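Local coordinates for protein beta-xylosidase (Uncultured organism, PDB 4MLG) that probably hydrolyses xylosidic bonds, releasing xylose from the ends of short xylo-oligosaccharides, as a calcium-containing glycoside hydrolase of family 43, at residues 3-8 / 62-67; 149-154 / 184-189; 286-291 / 302-307. All coordinates share one frame; numbering follows the deposited sequence.

The three contacts lie in different parts of a beta-propeller. Interactions 2 and 3 are buried pairings of antiparallel strands within single sheets, on opposite sides of the chain's centre, with centres 24 Å apart. Interaction 1 is partly buried, lies further out, about 19 Å from the chain's centre, and joins strands of two different sheets. Interactions 1 and 3 touch: strands 5-6 and 302-308 are neighbours in one sheet. Their chemistry follows their place. Interaction 1 rests on one guanidinium reaching a loop carbonyl and on a small apolar patch. Interaction 2 combines a backbone ladder with aromatic packing, and interaction 3 adds a buried salt bridge to its ladder.

Interaction 1 of 3, residues 3-8 / 62-67; sequences EPRYLV and GEVTDH
The guanidinium of Arg-5 presents an edge to the backbone at Gly-62: the carbonyl O and C of Gly-62 and the N of Glu-63 all lie near its plane. Over one face sits CD2 of Leu-7, from the same segment, 3.8 Å above the plane and displaced toward the rim, while CG2 of Val-64 approaches obliquely, 4.0 Å from Arg-5 NH2. Both terminal nitrogens are directed at the same acceptor. The bond from NH2 to Gly-62 O is nearly straight at 171°, but its modelled length is too short to be trusted at this resolution. The second, from NH1 to Gly-62 O, is weak, with 3.2 Å between the atoms and an angle of only 120° at the hydrogen. NH1 also has a weak bond to the carbonyl of Val-59. Arg-5 reaches Gly-62 with CG anti to the backbone N (chi1 174°) and the chain extended as far as NE. Beside it, Leu-7 CD2 meets Val-64 CG2 at 4.3 Å, a loose apolar contact; the same CG2 lies 3.9 Å from Leu-7 O. The contact bridges two sheets of the propeller. Short strand 5-6 lies at the edge of one, next to strand 302-308, with Arg-5 and Val-305 joined through their backbones; strand 64-72 belongs to another, beside strand 50-56, whose Met-56 touches both Arg-5 and Leu-7.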
loop_
_atom_site.group_PDB
_atom_site.type_symbol
_atom_site.label_atom_id
_atom_site.label_comp_id
_atom_site.label_asym_id
_atom_site.label_seq_id
_atom_site.Cartn_x
_atom_site.Cartn_y
_atom_site.Cartn_z
ATOM N N GLU A 3 -10.187 -29.203 -32.681
ATOM C CA GLU A 3 -8.883 -28.589 -32.466
ATOM C C GLU A 3 -9.043 -27.204 -31.847
ATOM O O GLU A 3 -10.016 -26.504 -32.134
ATOM C CB GLU A 3 -8.116 -28.490 -33.786
ATOM C CG GLU A 3 -7.919 -29.820 -34.498
ATOM C CD GLU A 3 -7.019 -30.771 -33.730
ATOM O OE1 GLU A 3 -6.179 -30.293 -32.938
ATOM O OE2 GLU A 3 -7.152 -31.998 -33.922
ATOM N N PRO A 4 -8.090 -26.812 -30.986
ATOM C CA PRO A 4 -8.092 -25.488 -30.353
ATOM C C PRO A 4 -8.063 -24.369 -31.388
ATOM O O PRO A 4 -7.300 -24.437 -32.351
ATOM C CB PRO A 4 -6.793 -25.489 -29.545
ATOM C CG PRO A 4 -6.517 -26.923 -29.276
ATOM C CD PRO A 4 -6.983 -27.652 -30.500
ATOM N N ARG A 5 -8.889 -23.349 -31.182
ATOM C CA ARG A 5 -9.013 -22.257 -32.139
ATOM C C ARG A 5 -8.423 -20.959 -31.597
ATOM O O ARG A 5 -8.756 -20.532 -30.491
ATOM C CB ARG A 5 -10.484 -22.043 -32.505
ATOM C CG ARG A 5 -10.737 -20.828 -33.381
ATOM C CD ARG A 5 -12.220 -20.503 -33.465
ATOM N NE ARG A 5 -12.464 -19.279 -34.224
ATOM C CZ ARG A 5 -13.652 -18.694 -34.337
ATOM N NH1 ARG A 5 -14.712 -19.217 -33.737
ATOM N NH2 ARG A 5 -13.779 -17.583 -35.049
ATOM N N TYR A 6 -7.541 -20.341 -32.377
ATOM C CA TYR A 6 -6.999 -19.031 -32.032
ATOM C C TYR A 6 -7.991 -17.940 -32.424
ATOM O O TYR A 6 -8.477 -17.910 -33.554
ATOM C CB TYR A 6 -5.648 -18.805 -32.715
ATOM C CG TYR A 6 -4.515 -19.603 -32.108
ATOM C CD1 TYR A 6 -3.790 -19.104 -31.035
ATOM C CD2 TYR A 6 -4.173 -20.854 -32.605
ATOM C CE1 TYR A 6 -2.754 -19.827 -30.473
ATOM C CE2 TYR A 6 -3.137 -21.587 -32.050
ATOM C CZ TYR A 6 -2.432 -21.067 -30.983
ATOM O OH TYR A 6 -1.400 -21.787 -30.424
ATOM N N LEU A 7 -8.286 -17.046 -31.485
ATOM C CA LEU A 7 -9.339 -16.054 -31.682
ATOM C C LEU A 7 -8.828 -14.717 -32.213
ATOM O O LEU A 7 -9.430 -14.132 -33.113
ATOM C CB LEU A 7 -10.115 -15.845 -30.381
ATOM C CG LEU A 7 -10.735 -17.110 -29.786
ATOM C CD1 LEU A 7 -11.421 -16.807 -28.467
ATOM C CD2 LEU A 7 -11.713 -17.728 -30.772
ATOM N N VAL A 8 -7.727 -14.229 -31.651
ATOM C CA VAL A 8 -7.161 -12.952 -32.077
ATOM C C VAL A 8 -5.733 -13.121 -32.593
ATOM O O VAL A 8 -4.777 -13.082 -31.818
ATOM C CB VAL A 8 -7.175 -11.914 -30.941
ATOM C CG1 VAL A 8 -6.695 -10.563 -31.454
ATOM C CG2 VAL A 8 -8.572 -11.793 -30.355
ATOM N N GLY A 62 -17.621 -18.791 -35.103
ATOM C CA GLY A 62 -18.038 -17.400 -35.078
ATOM C C GLY A 62 -16.998 -16.327 -35.348
ATOM O O GLY A 62 -15.833 -16.495 -35.064
ATOM N N GLU A 63 -17.430 -15.201 -35.893
ATOM C CA GLU A 63 -16.552 -14.048 -36.029
ATOM C C GLU A 63 -16.231 -13.430 -34.671
ATOM O O GLU A 63 -17.056 -13.436 -33.774
ATOM C CB GLU A 63 -17.173 -12.993 -36.942
ATOM C CG GLU A 63 -16.332 -11.737 -37.041
ATOM C CD GLU A 63 -16.946 -10.671 -37.911
ATOM O OE1 GLU A 63 -16.934 -9.498 -37.490
ATOM O OE2 GLU A 63 -17.422 -10.998 -39.012
ATOM N N VAL A 64 -15.028 -12.892 -34.524
ATOM C CA VAL A 64 -14.637 -12.254 -33.275
ATOM C C VAL A 64 -14.539 -10.749 -33.437
ATOM O O VAL A 64 -13.925 -10.259 -34.361
ATOM C CB VAL A 64 -13.300 -12.787 -32.762
ATOM C CG1 VAL A 64 -13.044 -12.283 -31.355
ATOM C CG2 VAL A 64 -13.302 -14.301 -32.792
ATOM N N THR A 65 -15.167 -10.028 -32.526
ATOM C CA THR A 65 -15.265 -8.573 -32.597
ATOM C C THR A 65 -14.388 -7.880 -31.556
ATOM O O THR A 65 -14.514 -8.136 -30.358
ATOM C CB THR A 65 -16.724 -8.100 -32.423
ATOM O OG1 THR A 65 -17.512 -8.554 -33.530
ATOM C CG2 THR A 65 -16.791 -6.580 -32.348
ATOM N N ASP A 66 -13.500 -7.006 -32.022
ATOM C CA ASP A 66 -12.666 -6.205 -31.133
ATOM C C ASP A 66 -13.381 -4.897 -30.815
ATOM O O ASP A 66 -13.659 -4.100 -31.712
ATOM C CB ASP A 66 -11.308 -5.919 -31.784
ATOM C CG ASP A 66 -10.282 -5.371 -30.798
ATOM O OD1 ASP A 66 -10.678 -4.795 -29.763
ATOM O OD2 ASP A 66 -9.070 -5.519 -31.063
ATOM N N HIS A 67 -13.678 -4.678 -29.539
ATOM C CA HIS A 67 -14.353 -3.456 -29.119
ATOM C C HIS A 67 -13.358 -2.333 -28.842
ATOM O O HIS A 67 -13.749 -1.214 -28.510
ATOM C CB HIS A 67 -15.226 -3.715 -27.887
ATOM C CG HIS A 67 -16.368 -4.648 -28.143
ATOM N ND1 HIS A 67 -17.570 -4.226 -28.669
ATOM C CD2 HIS A 67 -16.492 -5.981 -27.944
ATOM C CE1 HIS A 67 -18.385 -5.258 -28.784
ATOM N NE2 HIS A 67 -17.755 -6.336 -28.352
#

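Interaction 2 of 3, residues 149-154 / 184-189; sequences MYFGGL and KVVRLR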
loop_
_atom_site.group_PDB
_atom_site.type_symbol
_atom_site.label_atom_id
_atom_site.label_comp_id
_atom_site.label_asym_id
_atom_site.label_seq_id
_atom_site.Cartn_x
_atom_site.Cartn_y
_atom_site.Cartn_z
ATOM N N MET A 149 -14.532 -12.491 -4.413
ATOM C CA MET A 149 -13.284 -12.294 -5.144
ATOM C C MET A 149 -12.239 -13.320 -4.726
ATOM O O MET A 149 -11.991 -13.515 -3.537
ATOM C CB MET A 149 -12.724 -10.884 -4.929
ATOM C CG MET A 149 -11.305 -10.707 -5.474
ATOM S SD MET A 149 -10.514 -9.137 -5.064
ATOM C CE MET A 149 -11.427 -8.009 -6.110
ATOM N N TYR A 150 -11.631 -13.971 -5.711
ATOM C CA TYR A 150 -10.520 -14.876 -5.457
ATOM C C TYR A 150 -9.263 -14.293 -6.083
ATOM O O TYR A 150 -9.216 -14.065 -7.291
ATOM C CB TYR A 150 -10.809 -16.266 -6.027
ATOM C CG TYR A 150 -12.056 -16.900 -5.456
ATOM C CD1 TYR A 150 -11.990 -17.727 -4.341
ATOM C CD2 TYR A 150 -13.301 -16.666 -6.024
ATOM C CE1 TYR A 150 -13.127 -18.303 -3.812
ATOM C CE2 TYR A 150 -14.444 -17.236 -5.502
ATOM C CZ TYR A 150 -14.352 -18.054 -4.396
ATOM O OH TYR A 150 -15.491 -18.623 -3.877
ATOM N N PHE A 151 -8.251 -14.042 -5.261
ATOM C CA PHE A 151 -7.016 -13.449 -5.756
ATOM C C PHE A 151 -5.782 -14.090 -5.136
ATOM O O PHE A 151 -5.890 -14.950 -4.258
ATOM C CB PHE A 151 -7.007 -11.936 -5.518
ATOM C CG PHE A 151 -6.959 -11.546 -4.067
ATOM C CD1 PHE A 151 -5.749 -11.270 -3.446
ATOM C CD2 PHE A 151 -8.123 -11.442 -3.325
ATOM C CE1 PHE A 151 -5.704 -10.907 -2.112
ATOM C CE2 PHE A 151 -8.083 -11.079 -1.991
ATOM C CZ PHE A 151 -6.873 -10.810 -1.385
ATOM N N GLY A 152 -4.611 -13.661 -5.601
ATOM C CA GLY A 152 -3.348 -14.197 -5.131
ATOM C C GLY A 152 -2.435 -14.580 -6.281
ATOM O O GLY A 152 -2.898 -14.904 -7.376
ATOM N N GLY A 153 -1.130 -14.541 -6.029
ATOM C CA GLY A 153 -0.143 -14.908 -7.029
ATOM C C GLY A 153 1.266 -14.896 -6.467
ATOM O O GLY A 153 1.705 -13.897 -5.903
ATOM N N LEU A 154 1.979 -16.007 -6.624
ATOM C CA LEU A 154 3.332 -16.132 -6.082
ATOM C C LEU A 154 4.360 -15.265 -6.801
ATOM O O LEU A 154 4.128 -14.796 -7.916
ATOM C CB LEU A 154 3.792 -17.592 -6.107
ATOM C CG LEU A 154 3.130 -18.537 -5.106
ATOM C CD1 LEU A 154 3.791 -19.908 -5.144
ATOM C CD2 LEU A 154 3.178 -17.947 -3.704
ATOM N N LYS A 184 -6.455 -16.332 -1.880
ATOM C CA LYS A 184 -7.311 -15.611 -0.950
ATOM C C LYS A 184 -8.738 -15.476 -1.463
ATOM O O LYS A 184 -8.970 -15.388 -2.668
ATOM C CB LYS A 184 -6.727 -14.231 -0.648
ATOM C CG LYS A 184 -5.387 -14.269 0.067
ATOM C CD LYS A 184 -5.517 -14.929 1.429
ATOM C CE LYS A 184 -4.178 -15.004 2.141
ATOM N NZ LYS A 184 -4.312 -15.623 3.489
ATOM N N VAL A 185 -9.687 -15.463 -0.533
ATOM C CA VAL A 185 -11.095 -15.280 -0.858
ATOM C C VAL A 185 -11.686 -14.180 0.022
ATOM O O VAL A 185 -11.411 -14.117 1.220
ATOM C CB VAL A 185 -11.893 -16.593 -0.679
ATOM C CG1 VAL A 185 -11.615 -17.213 0.684
ATOM C CG2 VAL A 185 -13.383 -16.354 -0.873
ATOM N N VAL A 186 -12.480 -13.300 -0.579
ATOM C CA VAL A 186 -13.118 -12.226 0.169
ATOM C C VAL A 186 -14.474 -11.868 -0.439
ATOM O O VAL A 186 -14.630 -11.836 -1.661
ATOM C CB VAL A 186 -12.204 -10.976 0.265
ATOM C CG1 VAL A 186 -11.886 -10.426 -1.118
ATOM C CG2 VAL A 186 -12.838 -9.907 1.145
ATOM N N ARG A 187 -15.461 -11.630 0.419
ATOM C CA ARG A 187 -16.788 -11.249 -0.041
ATOM C C ARG A 187 -16.854 -9.746 -0.293
ATOM O O ARG A 187 -16.408 -8.949 0.533
ATOM C CB ARG A 187 -17.857 -11.670 0.971
ATOM C CG ARG A 187 -19.283 -11.344 0.545
ATOM C CD ARG A 187 -20.309 -11.861 1.547
ATOM N NE ARG A 187 -20.151 -11.260 2.868
ATOM C CZ ARG A 187 -20.758 -10.144 3.261
ATOM N NH1 ARG A 187 -21.569 -9.499 2.432
ATOM N NH2 ARG A 187 -20.555 -9.672 4.483
ATOM N N LEU A 188 -17.402 -9.366 -1.442
ATOM C CA LEU A 188 -17.568 -7.960 -1.785
ATOM C C LEU A 188 -18.914 -7.446 -1.289
ATOM O O LEU A 188 -19.908 -8.174 -1.308
ATOM C CB LEU A 188 -17.466 -7.765 -3.298
ATOM C CG LEU A 188 -16.110 -8.053 -3.941
ATOM C CD1 LEU A 188 -16.238 -8.093 -5.454
ATOM C CD2 LEU A 188 -15.092 -7.006 -3.517
ATOM N N ARG A 189 -18.947 -6.196 -0.841
ATOM C CA ARG A 189 -20.205 -5.578 -0.440
ATOM C C ARG A 189 -21.008 -5.197 -1.683
ATOM O O ARG A 189 -20.494 -5.257 -2.799
ATOM C CB ARG A 189 -19.966 -4.370 0.468
ATOM C CG ARG A 189 -19.104 -3.280 -0.138
ATOM C CD ARG A 189 -18.928 -2.115 0.828
ATOM N NE ARG A 189 -18.583 -0.878 0.133
ATOM C CZ ARG A 189 -18.130 0.220 0.730
ATOM N NH1 ARG A 189 -17.952 0.238 2.044
ATOM N NH2 ARG A 189 -17.846 1.297 0.011
#
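Phe-151 and Lys-184 meet at the apolar centre, where CB of Lys-184 lies over one face of the phenyl ring, 3.7 Å from its centroid and 19° off the normal, a CH-pi contact. The atom is displaced toward the rim and comes closest to CZ. CG1 of Val-186 reaches the same ring from its edge, at 4.0 Å from Phe-151 CE2, and also touches CB of Met-149 at 3.9 Å, so these four side chains share one face of the sheet. Phe-151 CG stands between the backbone N and the carbonyl carbon (chi1 67°), and the end of the side chain comes nearer to 184-189 than its start. Tyr-133 adds an edge-to-face ring contact to Phe-151. An alanine at Phe-151 would probably leave Lys-184 CB, Val-186 CG1 and the Tyr-133 ring without their aromatic partner and open a gap in this buried layer.

The other face carries Tyr-150 and Val-185, side by side and pointing the same way, with Val-185 CG2 3.5 Å from Tyr-150 CE1. Between the two layers runs the backbone ladder. Met-149 pairs with Val-186, and Phe-151 with Lys-184, each through two reciprocal N-H...O bonds; Phe-151 O, for instance, takes the N-H of Lys-184 at 2.8 Å. At the polar edge, Lys-184 NZ leads away to a salt bridge with Asp-201, and the Tyr-150 hydroxyl bonds to the carbonyl of Pro-254. Strands 147-151 and 184-188, their short segments running at 157°, are successive neighbours in the antiparallel order 138-141, 147-151, 184-188, 200-205, the four-stranded pattern of a propeller blade, consistent with the five-bladed fold of family 43.

Interaction 3 of 3, residues 286-291 / 302-307; sequences LFHHDC and SLKVAE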
loop_
_atom_site.group_PDB
_atom_site.type_symbol
_atom_site.label_atom_id
_atom_site.label_comp_id
_atom_site.label_asym_id
_atom_site.label_seq_id
_atom_site.Cartn_x
_atom_site.Cartn_y
_atom_site.Cartn_z
ATOM N N LEU A 286 -12.510 -24.005 -22.524
ATOM C CA LEU A 286 -11.359 -23.596 -21.730
ATOM C C LEU A 286 -10.547 -22.551 -22.484
ATOM O O LEU A 286 -9.650 -22.890 -23.256
ATOM C CB LEU A 286 -10.474 -24.799 -21.393
ATOM C CG LEU A 286 -9.214 -24.508 -20.570
ATOM C CD1 LEU A 286 -9.581 -24.077 -19.158
ATOM C CD2 LEU A 286 -8.279 -25.709 -20.549
ATOM N N PHE A 287 -10.873 -21.280 -22.272
ATOM C CA PHE A 287 -10.109 -20.194 -22.869
ATOM C C PHE A 287 -8.748 -20.113 -22.192
ATOM O O PHE A 287 -8.663 -20.131 -20.968
ATOM C CB PHE A 287 -10.847 -18.863 -22.721
ATOM C CG PHE A 287 -12.127 -18.786 -23.504
ATOM C CD1 PHE A 287 -12.150 -18.209 -24.763
ATOM C CD2 PHE A 287 -13.307 -19.287 -22.981
ATOM C CE1 PHE A 287 -13.325 -18.135 -25.485
ATOM C CE2 PHE A 287 -14.485 -19.215 -23.699
ATOM C CZ PHE A 287 -14.491 -18.639 -24.953
ATOM N N HIS A 288 -7.688 -20.033 -22.989
ATOM C CA HIS A 288 -6.330 -19.950 -22.458
ATOM C C HIS A 288 -5.392 -19.316 -23.480
ATOM O O HIS A 288 -5.848 -18.646 -24.405
ATOM C CB HIS A 288 -5.824 -21.335 -22.039
ATOM C CG HIS A 288 -5.857 -22.353 -23.138
ATOM N ND1 HIS A 288 -7.031 -22.868 -23.641
ATOM C CD2 HIS A 288 -4.857 -22.961 -23.819
ATOM C CE1 HIS A 288 -6.754 -23.744 -24.590
ATOM N NE2 HIS A 288 -5.442 -23.819 -24.717
ATOM N N HIS A 289 -4.088 -19.521 -23.315
ATOM C CA HIS A 289 -3.117 -18.973 -24.259
ATOM C C HIS A 289 -1.826 -19.784 -24.354
ATOM O O HIS A 289 -1.491 -20.550 -23.452
ATOM C CB HIS A 289 -2.788 -17.512 -23.919
ATOM C CG HIS A 289 -2.117 -17.326 -22.592
ATOM N ND1 HIS A 289 -2.591 -16.453 -21.636
ATOM C CD2 HIS A 289 -1.002 -17.887 -22.065
ATOM C CE1 HIS A 289 -1.802 -16.489 -20.578
ATOM N NE2 HIS A 289 -0.832 -17.353 -20.810
ATOM N N ASP A 290 -1.109 -19.603 -25.459
ATOM C CA ASP A 290 0.256 -20.102 -25.591
ATOM C C ASP A 290 1.077 -19.167 -26.477
ATOM O O ASP A 290 0.542 -18.221 -27.055
ATOM C CB ASP A 290 0.291 -21.546 -26.111
ATOM C CG ASP A 290 -0.472 -21.729 -27.411
ATOM O OD1 ASP A 290 -0.670 -20.745 -28.153
ATOM O OD2 ASP A 290 -0.868 -22.878 -27.696
ATOM N N CYS A 291 2.373 -19.432 -26.585
ATOM C CA CYS A 291 3.262 -18.535 -27.312
ATOM C C CYS A 291 3.712 -19.114 -28.650
ATOM O O CYS A 291 4.863 -18.947 -29.056
ATOM C CB CYS A 291 4.471 -18.179 -26.445
ATOM S SG CYS A 291 4.023 -17.529 -24.817
ATOM N N SER A 302 -0.756 -15.482 -27.169
ATOM C CA SER A 302 -1.938 -15.417 -28.019
ATOM C C SER A 302 -3.043 -16.282 -27.430
ATOM O O SER A 302 -2.833 -17.464 -27.163
ATOM C CB SER A 302 -1.603 -15.888 -29.433
ATOM O OG SER A 302 -0.502 -15.169 -29.962
ATOM N N LEU A 303 -4.218 -15.695 -27.224
ATOM C CA LEU A 303 -5.313 -16.429 -26.600
ATOM C C LEU A 303 -5.952 -17.450 -27.536
ATOM O O LEU A 303 -5.985 -17.265 -28.752
ATOM C CB LEU A 303 -6.365 -15.483 -26.001
ATOM C CG LEU A 303 -6.879 -14.256 -26.761
ATOM C CD1 LEU A 303 -7.629 -14.631 -28.024
ATOM C CD2 LEU A 303 -7.776 -13.439 -25.849
ATOM N N LYS A 304 -6.455 -18.532 -26.951
ATOM C CA LYS A 304 -7.041 -19.617 -27.722
ATOM C C LYS A 304 -8.124 -20.325 -26.913
ATOM O O LYS A 304 -8.167 -20.215 -25.688
ATOM C CB LYS A 304 -5.954 -20.606 -28.143
ATOM C CG LYS A 304 -5.152 -21.173 -26.981
ATOM C CD LYS A 304 -3.952 -21.966 -27.467
ATOM C CE LYS A 304 -4.373 -23.104 -28.380
ATOM N NZ LYS A 304 -3.207 -23.893 -28.868
ATOM N N VAL A 305 -8.998 -21.050 -27.601
ATOM C CA VAL A 305 -10.104 -21.724 -26.932
ATOM C C VAL A 305 -10.185 -23.202 -27.306
ATOM O O VAL A 305 -10.089 -23.568 -28.478
ATOM C CB VAL A 305 -11.452 -21.018 -27.218
ATOM C CG1 VAL A 305 -11.650 -20.814 -28.714
ATOM C CG2 VAL A 305 -12.611 -21.797 -26.613
ATOM N N ALA A 306 -10.343 -24.048 -26.292
ATOM C CA ALA A 306 -10.516 -25.479 -26.498
ATOM C C ALA A 306 -11.755 -25.958 -25.754
ATOM O O ALA A 306 -12.052 -25.481 -24.656
ATOM C CB ALA A 306 -9.289 -26.236 -26.025
ATOM N N GLU A 307 -12.478 -26.897 -26.353
ATOM C CA GLU A 307 -13.690 -27.426 -25.740
ATOM C C GLU A 307 -13.370 -28.253 -24.500
ATOM O O GLU A 307 -12.490 -29.115 -24.525
ATOM C CB GLU A 307 -14.483 -28.262 -26.746
ATOM C CG GLU A 307 -15.789 -28.810 -26.195
ATOM C CD GLU A 307 -16.636 -29.485 -27.254
ATOM O OE1 GLU A 307 -16.171 -29.595 -28.408
ATOM O OE2 GLU A 307 -17.767 -29.905 -26.934
#
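Asp-290 OD2 is held by two groups: Lys-304 NZ forms a salt bridge to it at 2.8 Å, and the hydroxyl of Thr-322 shares a hydrogen bond with it. Asp-290 CG stands between the backbone N and the carbonyl carbon (chi1 54°), on the face that carries Lys-304. The ammonium comes from the syn side, 27° out of the carboxylate plane, and the two side chains cross at about a right angle. Tyr-6 OH ties the pair together, hydrogen-bonding to both Asp-290 OD1 and Lys-304 NZ. Since both residues are buried, the carboxylate and ammonium probably offset one another's charge.

On its way to Asp-290 the lysine chain passes over His-288. Lys-304 CG lies 3.7 Å from the centroid of the imidazole, 20° off its normal, while Ala-306 CB sits at the ring edge, 3.8 Å from His-288 CE1. The ring's rotation is fixed by its ND1, which donates to Leu-286 O, close to the ring plane. On the other face of the sheet Val-305 CG2 covers the Phe-287 ring over its centre, 4.0 Å from the centroid.

Reciprocal backbone bonds join Leu-286/Ala-306, His-288/Lys-304 and Asp-290/Ser-302, though that from Ala-306 N to Leu-286 O is weak. The side chain of His-289 lies about 9 Å from the calcium ion and touches His-274, a ligand of that metal. The two strands form a beta hairpin inside a four-stranded antiparallel sheet. Strand 276-280 flanks 283-290, strand 5-6 flanks 302-308, and Phe-287 packs on Leu-25 and Ile-27 of strand 24-32.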